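Local coordinates for ABC transporter binding protein AcbH (Actinoplanes, PDB 3OO8) that binds beta-D-galactopyranose as the extracellular solute receptor of a bacterial ABC transporter, at residues Y140-F145 and D297-G302; G192-L197 and Q369-D374. The protein carries 2 engineered substitutions. One frame throughout, in Å; residues are numbered along the deposited sequence.

Contact 1: residues Y140-F145 and D297-G302; sequences YPWVVF and DAPTDG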
loop_
_atom_site.group_PDB
_atom_site.type_symbol
_atom_site.label_atom_id
_atom_site.label_comp_id
_atom_site.label_asym_id
_atom_site.label_seq_id
_atom_site.Cartn_x
_atom_site.Cartn_y
_atom_site.Cartn_z
ATOM N N TYR A 140 5.410 -0.218 2.182
ATOM C CA TYR A 140 5.245 -0.429 3.639
ATOM C C TYR A 140 3.995 -1.285 3.798
ATOM O O TYR A 140 3.125 -1.265 2.942
ATOM C CB TYR A 140 5.098 0.898 4.393
ATOM C CG TYR A 140 3.826 1.610 4.043
ATOM C CD1 TYR A 140 2.658 1.359 4.763
ATOM C CD2 TYR A 140 3.789 2.517 2.990
ATOM C CE1 TYR A 140 1.475 2.008 4.415
ATOM C CE2 TYR A 140 2.614 3.156 2.652
ATOM C CZ TYR A 140 1.480 2.890 3.372
ATOM O OH TYR A 140 0.266 3.508 3.070
ATOM N N PRO A 141 3.889 -1.990 4.926
ATOM C CA PRO A 141 2.817 -2.981 5.081
ATOM C C PRO A 141 1.577 -2.537 5.845
ATOM O O PRO A 141 1.635 -1.637 6.684
ATOM C CB PRO A 141 3.518 -4.079 5.881
ATOM C CG PRO A 141 4.416 -3.253 6.836
ATOM C CD PRO A 141 4.928 -2.107 5.975
ATOM N N TRP A 142 0.463 -3.189 5.508
ATOM C CA TRP A 142 -0.804 -3.086 6.254
ATOM C C TRP A 142 -0.936 -4.416 6.986
ATOM O O TRP A 142 -1.206 -5.445 6.379
ATOM C CB TRP A 142 -1.979 -2.881 5.294
ATOM C CG TRP A 142 -2.218 -1.437 4.991
ATOM C CD1 TRP A 142 -1.407 -0.575 4.273
ATOM C CD2 TRP A 142 -3.342 -0.672 5.423
ATOM N NE1 TRP A 142 -1.989 0.683 4.224
ATOM C CE2 TRP A 142 -3.150 0.651 4.957
ATOM C CE3 TRP A 142 -4.494 -0.982 6.160
ATOM C CZ2 TRP A 142 -4.099 1.658 5.170
ATOM C CZ3 TRP A 142 -5.429 0.049 6.404
ATOM C CH2 TRP A 142 -5.207 1.333 5.921
ATOM N N VAL A 143 -0.801 -4.363 8.320
ATOM C CA VAL A 143 -0.656 -5.566 9.140
ATOM C C VAL A 143 -1.269 -5.261 10.516
ATOM O O VAL A 143 -1.711 -4.151 10.751
ATOM C CB VAL A 143 0.871 -5.932 9.336
ATOM C CG1 VAL A 143 1.443 -6.551 8.051
ATOM C CG2 VAL A 143 1.705 -4.704 9.654
ATOM N N VAL A 144 -1.342 -6.273 11.385
ATOM C CA VAL A 144 -2.001 -6.130 12.708
ATOM C C VAL A 144 -0.923 -5.883 13.766
ATOM O O VAL A 144 -0.061 -6.736 14.034
ATOM C CB VAL A 144 -2.719 -7.457 13.110
ATOM C CG1 VAL A 144 -3.457 -7.222 14.424
ATOM C CG2 VAL A 144 -3.689 -7.976 12.034
ATOM N N PHE A 145 -1.007 -4.726 14.413
ATOM C CA PHE A 145 -0.017 -4.324 15.429
ATOM C C PHE A 145 -0.503 -4.695 16.809
ATOM O O PHE A 145 -1.694 -4.809 17.011
ATOM C CB PHE A 145 0.188 -2.810 15.347
ATOM C CG PHE A 145 0.919 -2.411 14.109
ATOM C CD1 PHE A 145 2.315 -2.350 14.098
ATOM C CD2 PHE A 145 0.203 -2.060 12.974
ATOM C CE1 PHE A 145 3.022 -2.031 12.942
ATOM C CE2 PHE A 145 0.894 -1.713 11.783
ATOM C CZ PHE A 145 2.303 -1.695 11.780
ATOM N N ASP A 297 -1.829 -5.551 1.174
ATOM C CA ASP A 297 -1.725 -4.182 0.661
ATOM C C ASP A 297 -0.351 -3.655 1.116
ATOM O O ASP A 297 -0.091 -3.543 2.323
ATOM C CB ASP A 297 -2.782 -3.267 1.352
ATOM C CG ASP A 297 -4.143 -3.208 0.628
ATOM O OD1 ASP A 297 -4.267 -3.471 -0.599
ATOM O OD2 ASP A 297 -5.123 -2.858 1.317
ATOM N N ALA A 298 0.520 -3.335 0.164
ATOM C CA ALA A 298 1.823 -2.733 0.493
ATOM C C ALA A 298 2.069 -1.641 -0.543
ATOM O O ALA A 298 2.718 -1.866 -1.572
ATOM C CB ALA A 298 2.933 -3.798 0.503
ATOM N N PRO A 299 1.514 -0.439 -0.321
ATOM C CA PRO A 299 1.579 0.626 -1.334
ATOM C C PRO A 299 3.018 0.955 -1.771
ATOM O O PRO A 299 3.852 1.322 -0.938
ATOM C CB PRO A 299 0.930 1.830 -0.624
ATOM C CG PRO A 299 -0.018 1.183 0.368
ATOM C CD PRO A 299 0.727 -0.035 0.867
ATOM N N THR A 300 3.278 0.822 -3.080
ATOM C CA THR A 300 4.620 0.862 -3.623
ATOM C C THR A 300 4.815 2.076 -4.527
ATOM O O THR A 300 4.116 2.268 -5.548
ATOM C CB THR A 300 4.891 -0.425 -4.456
ATOM O OG1 THR A 300 4.663 -1.586 -3.637
ATOM C CG2 THR A 300 6.340 -0.471 -4.953
ATOM N N ASP A 301 5.797 2.888 -4.161
ATOM C CA ASP A 301 6.121 4.087 -4.913
ATOM C C ASP A 301 7.272 3.786 -5.879
ATOM O O ASP A 301 8.125 2.949 -5.575
ATOM C CB ASP A 301 6.535 5.236 -3.994
ATOM C CG ASP A 301 5.370 5.811 -3.194
ATOM O OD1 ASP A 301 4.213 5.345 -3.342
ATOM O OD2 ASP A 301 5.609 6.723 -2.364
ATOM N N GLY A 302 7.316 4.480 -7.008
ATOM C CA GLY A 302 8.411 4.256 -7.958
ATOM C C GLY A 302 8.486 5.356 -8.984
ATOM O O GLY A 302 8.149 6.506 -8.693
HETATM O O HOH W 1 -2.907 -5.866 3.912
#

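Contact 2: residues G192-L197 and Q369-D374; sequences GTFDIL and QFMERD. Engineered in segment 369-374: Glu372 (natural residue Asp).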
loop_
_atom_site.group_PDB
_atom_site.type_symbol
_atom_site.label_atom_id
_atom_site.label_comp_id
_atom_site.label_asym_id
_atom_site.label_seq_id
_atom_site.Cartn_x
_atom_site.Cartn_y
_atom_site.Cartn_z
ATOM N N GLY A 192 -8.954 -0.626 4.165
ATOM C CA GLY A 192 -7.922 -1.664 4.360
ATOM C C GLY A 192 -8.506 -2.974 4.855
ATOM O O GLY A 192 -7.969 -4.041 4.589
ATOM N N THR A 193 -9.547 -2.899 5.683
ATOM C CA THR A 193 -10.197 -4.114 6.159
ATOM C C THR A 193 -10.945 -4.804 4.998
ATOM O O THR A 193 -10.901 -6.037 4.868
ATOM C CB THR A 193 -11.113 -3.831 7.360
ATOM O OG1 THR A 193 -10.275 -3.529 8.484
ATOM C CG2 THR A 193 -11.944 -5.057 7.671
ATOM N N PHE A 194 -11.625 -4.018 4.168
ATOM C CA PHE A 194 -12.270 -4.599 2.993
ATOM C C PHE A 194 -11.230 -5.334 2.142
ATOM O O PHE A 194 -11.407 -6.516 1.788
ATOM C CB PHE A 194 -12.997 -3.577 2.106
ATOM C CG PHE A 194 -13.611 -4.223 0.896
ATOM C CD1 PHE A 194 -14.912 -4.737 0.941
ATOM C CD2 PHE A 194 -12.858 -4.403 -0.269
ATOM C CE1 PHE A 194 -15.450 -5.379 -0.142
ATOM C CE2 PHE A 194 -13.389 -5.083 -1.365
ATOM C CZ PHE A 194 -14.693 -5.555 -1.298
ATOM N N ASP A 195 -10.136 -4.636 1.855
ATOM C CA ASP A 195 -9.094 -5.217 1.020
ATOM C C ASP A 195 -8.559 -6.533 1.554
ATOM O O ASP A 195 -8.402 -7.500 0.811
ATOM C CB ASP A 195 -7.910 -4.270 0.890
ATOM C CG ASP A 195 -8.233 -3.005 0.126
ATOM O OD1 ASP A 195 -9.274 -2.874 -0.562
ATOM O OD2 ASP A 195 -7.323 -2.110 0.234
ATOM N N ILE A 196 -8.223 -6.571 2.834
ATOM C CA ILE A 196 -7.575 -7.771 3.370
ATOM C C ILE A 196 -8.550 -8.957 3.452
ATOM O O ILE A 196 -8.150 -10.105 3.189
ATOM C CB ILE A 196 -6.831 -7.493 4.711
ATOM C CG1 ILE A 196 -5.775 -8.560 5.021
ATOM C CG2 ILE A 196 -7.791 -7.308 5.917
ATOM C CD1 ILE A 196 -4.764 -8.856 3.897
ATOM N N LEU A 197 -9.800 -8.700 3.851
ATOM C CA LEU A 197 -10.830 -9.755 3.846
ATOM C C LEU A 197 -10.990 -10.309 2.427
ATOM O O LEU A 197 -11.048 -11.527 2.250
ATOM C CB LEU A 197 -12.159 -9.230 4.352
ATOM C CG LEU A 197 -12.127 -8.901 5.838
ATOM C CD1 LEU A 197 -13.476 -8.331 6.179
ATOM C CD2 LEU A 197 -11.911 -10.166 6.687
ATOM N N GLN A 369 -2.142 -2.526 -3.642
ATOM C CA GLN A 369 -1.584 -1.183 -3.444
ATOM C C GLN A 369 -2.492 -0.282 -2.618
ATOM O O GLN A 369 -2.273 0.934 -2.617
ATOM C CB GLN A 369 -1.449 -0.514 -4.810
ATOM C CG GLN A 369 -0.560 -1.289 -5.786
ATOM C CD GLN A 369 0.842 -1.541 -5.212
ATOM O OE1 GLN A 369 1.491 -0.628 -4.710
ATOM N NE2 GLN A 369 1.327 -2.774 -5.328
ATOM N N PHE A 370 -3.459 -0.901 -1.928
ATOM C CA PHE A 370 -4.536 -0.216 -1.156
ATOM C C PHE A 370 -5.637 0.220 -2.112
ATOM O O PHE A 370 -5.370 0.581 -3.249
ATOM C CB PHE A 370 -4.008 0.944 -0.298
ATOM C CG PHE A 370 -5.039 1.509 0.655
ATOM C CD1 PHE A 370 -5.459 0.797 1.782
ATOM C CD2 PHE A 370 -5.547 2.783 0.434
ATOM C CE1 PHE A 370 -6.402 1.352 2.663
ATOM C CE2 PHE A 370 -6.484 3.327 1.316
ATOM C CZ PHE A 370 -6.902 2.605 2.420
ATOM N N MET A 371 -6.880 0.157 -1.653
ATOM C CA MET A 371 -8.006 0.426 -2.559
ATOM C C MET A 371 -7.903 1.749 -3.304
ATOM O O MET A 371 -8.232 1.828 -4.489
ATOM C CB MET A 371 -9.334 0.337 -1.801
ATOM C CG MET A 371 -10.517 0.401 -2.782
ATOM S SD MET A 371 -12.128 0.470 -1.941
ATOM C CE MET A 371 -12.169 -1.132 -1.120
ATOM N N GLU A 372 -7.417 2.786 -2.635
ATOM C CA GLU A 372 -7.293 4.095 -3.276
ATOM C C GLU A 372 -6.377 4.150 -4.506
ATOM O O GLU A 372 -6.493 5.083 -5.325
ATOM C CB GLU A 372 -6.835 5.118 -2.256
ATOM C CG GLU A 372 -7.888 5.406 -1.233
ATOM C CD GLU A 372 -8.614 6.685 -1.488
ATOM O OE1 GLU A 372 -8.876 7.033 -2.677
ATOM O OE2 GLU A 372 -8.896 7.348 -0.461
ATOM N N ARG A 373 -5.471 3.183 -4.624
ATOM C CA ARG A 373 -4.560 3.120 -5.763
ATOM C C ARG A 373 -4.907 1.980 -6.692
ATOM O O ARG A 373 -4.536 2.019 -7.872
ATOM C CB ARG A 373 -3.111 2.963 -5.267
ATOM C CG ARG A 373 -2.606 4.178 -4.528
ATOM C CD ARG A 373 -1.160 3.952 -4.100
ATOM N NE ARG A 373 -0.556 5.178 -3.572
ATOM C CZ ARG A 373 0.754 5.313 -3.344
ATOM N NH1 ARG A 373 1.560 4.309 -3.613
ATOM N NH2 ARG A 373 1.258 6.457 -2.886
ATOM N N ASP A 374 -5.637 0.972 -6.211
ATOM C CA ASP A 374 -5.956 -0.156 -7.101
ATOM C C ASP A 374 -7.205 0.050 -7.961
ATOM O O ASP A 374 -7.404 -0.664 -8.952
ATOM C CB ASP A 374 -6.079 -1.480 -6.321
ATOM C CG ASP A 374 -4.723 -2.097 -6.003
ATOM O OD1 ASP A 374 -3.861 -2.096 -6.920
ATOM O OD2 ASP A 374 -4.592 -2.637 -4.888
#

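Contact 1: residues Y140-F145 and D297-G302
Asp297 meets Trp142 through its backbone: its O accepts the Trp142 N-H at 3.3 Å, in a bond bent at the hydrogen (135°). A water extends the link, donating to Trp142 O and accepting from Asp297 N. Beside these bonds the CB atoms of Asp297 and Trp142 lie 4.0 Å apart, with carboxylate and indole nearly perpendicular; Asp297 OD1 turns to Ser368. At Ala298 the chains come closer, CA standing 3.1 Å from Tyr140 O in a CA-H...O contact while CB packs on the same oxygen. Pro299 then lies across one face of the Tyr140 phenol. Its CD forms a CH-pi contact 4.1 Å from the ring centroid, and its CG sits 3.6 Å from Tyr140 OH. A chi1 of 66° places the Tyr140 ring over its own backbone, with one face turned to Pro299. An alanine in place of Tyr140 would take away that ring, and Pro299 would probably lose the packing on one side. Thr300 OG1 donates to Ala298 O, a local bond that bridges over Pro299. The contact at the galactose-binding Trp142 holds by one bent amide bond, a water bridge and CH contacts, and buries Tyr140 O and Trp142 NE1 without hydrogen-bond partners.

Contact 2: residues G192-L197 and Q369-D374
The Phe194 ring takes the Met371 methyl at an oblique angle, CE lying 3.4 Å from Phe194 CD2, while the carboxylate oxygen OD1 of Asp195 lies in the ring plane at its edge. The Phe370 ring is also approached obliquely by the helix: its CE1 comes 3.6 Å from Gly192 N, and its CD1 lies 3.8 Å from Asp195 OD2. Met371 is extended through chi1 and chi2 and bends at chi3 (-65°), which turns CE back onto both Phe194 and Asp195 OD1. The other carboxylate oxygen of Asp195, OD2, receives Met371 N at 3.0 Å in a weak bond with an angle of 128°. Asp195 therefore faces the start of helix 371-374, where Phe370 holds the N-cap position and its O accepts from both Arg373 N and Asp374 N; the helix start may partly offset the crowding of Asp195 by the Asp297 carboxylate. Gln369 N closes the turn with a nearly straight bond of 2.8 Å to Asp374 OD2. Arg373 and the engineered Glu372 (Asp in the natural protein) are galactose-site positions, and Phe370 stacks on Trp142 of the same site. Helix 191-201 thus backs the short helix 371-374, with helix 204-212 touching Phe194, Asp195 and Met371, and helix 377-392 packing against Phe194 and Met371.

Overall arrangement
Both contacts are buried, contact 1 nearer the centre of the chain, and they adjoin the same galactose site. Contact 1 joins a sheet strand to a loop leading into another strand and depends on backbone atoms, a proline and a phenol; contact 2 sets one helix against the start of another through a carboxylate, a thioether and aromatic rings. They meet directly: Gln369 OE1 probably accepts a hydrogen bond from Thr300 N, and Asp301 of contact 1 forms a salt bridge with Arg373 of contact 2. Between them the carboxylates of Asp297 and Asp195 approach to 2.6 Å (OD2 to OD2), a separation consistent with a shared proton and probably with a raised pKa.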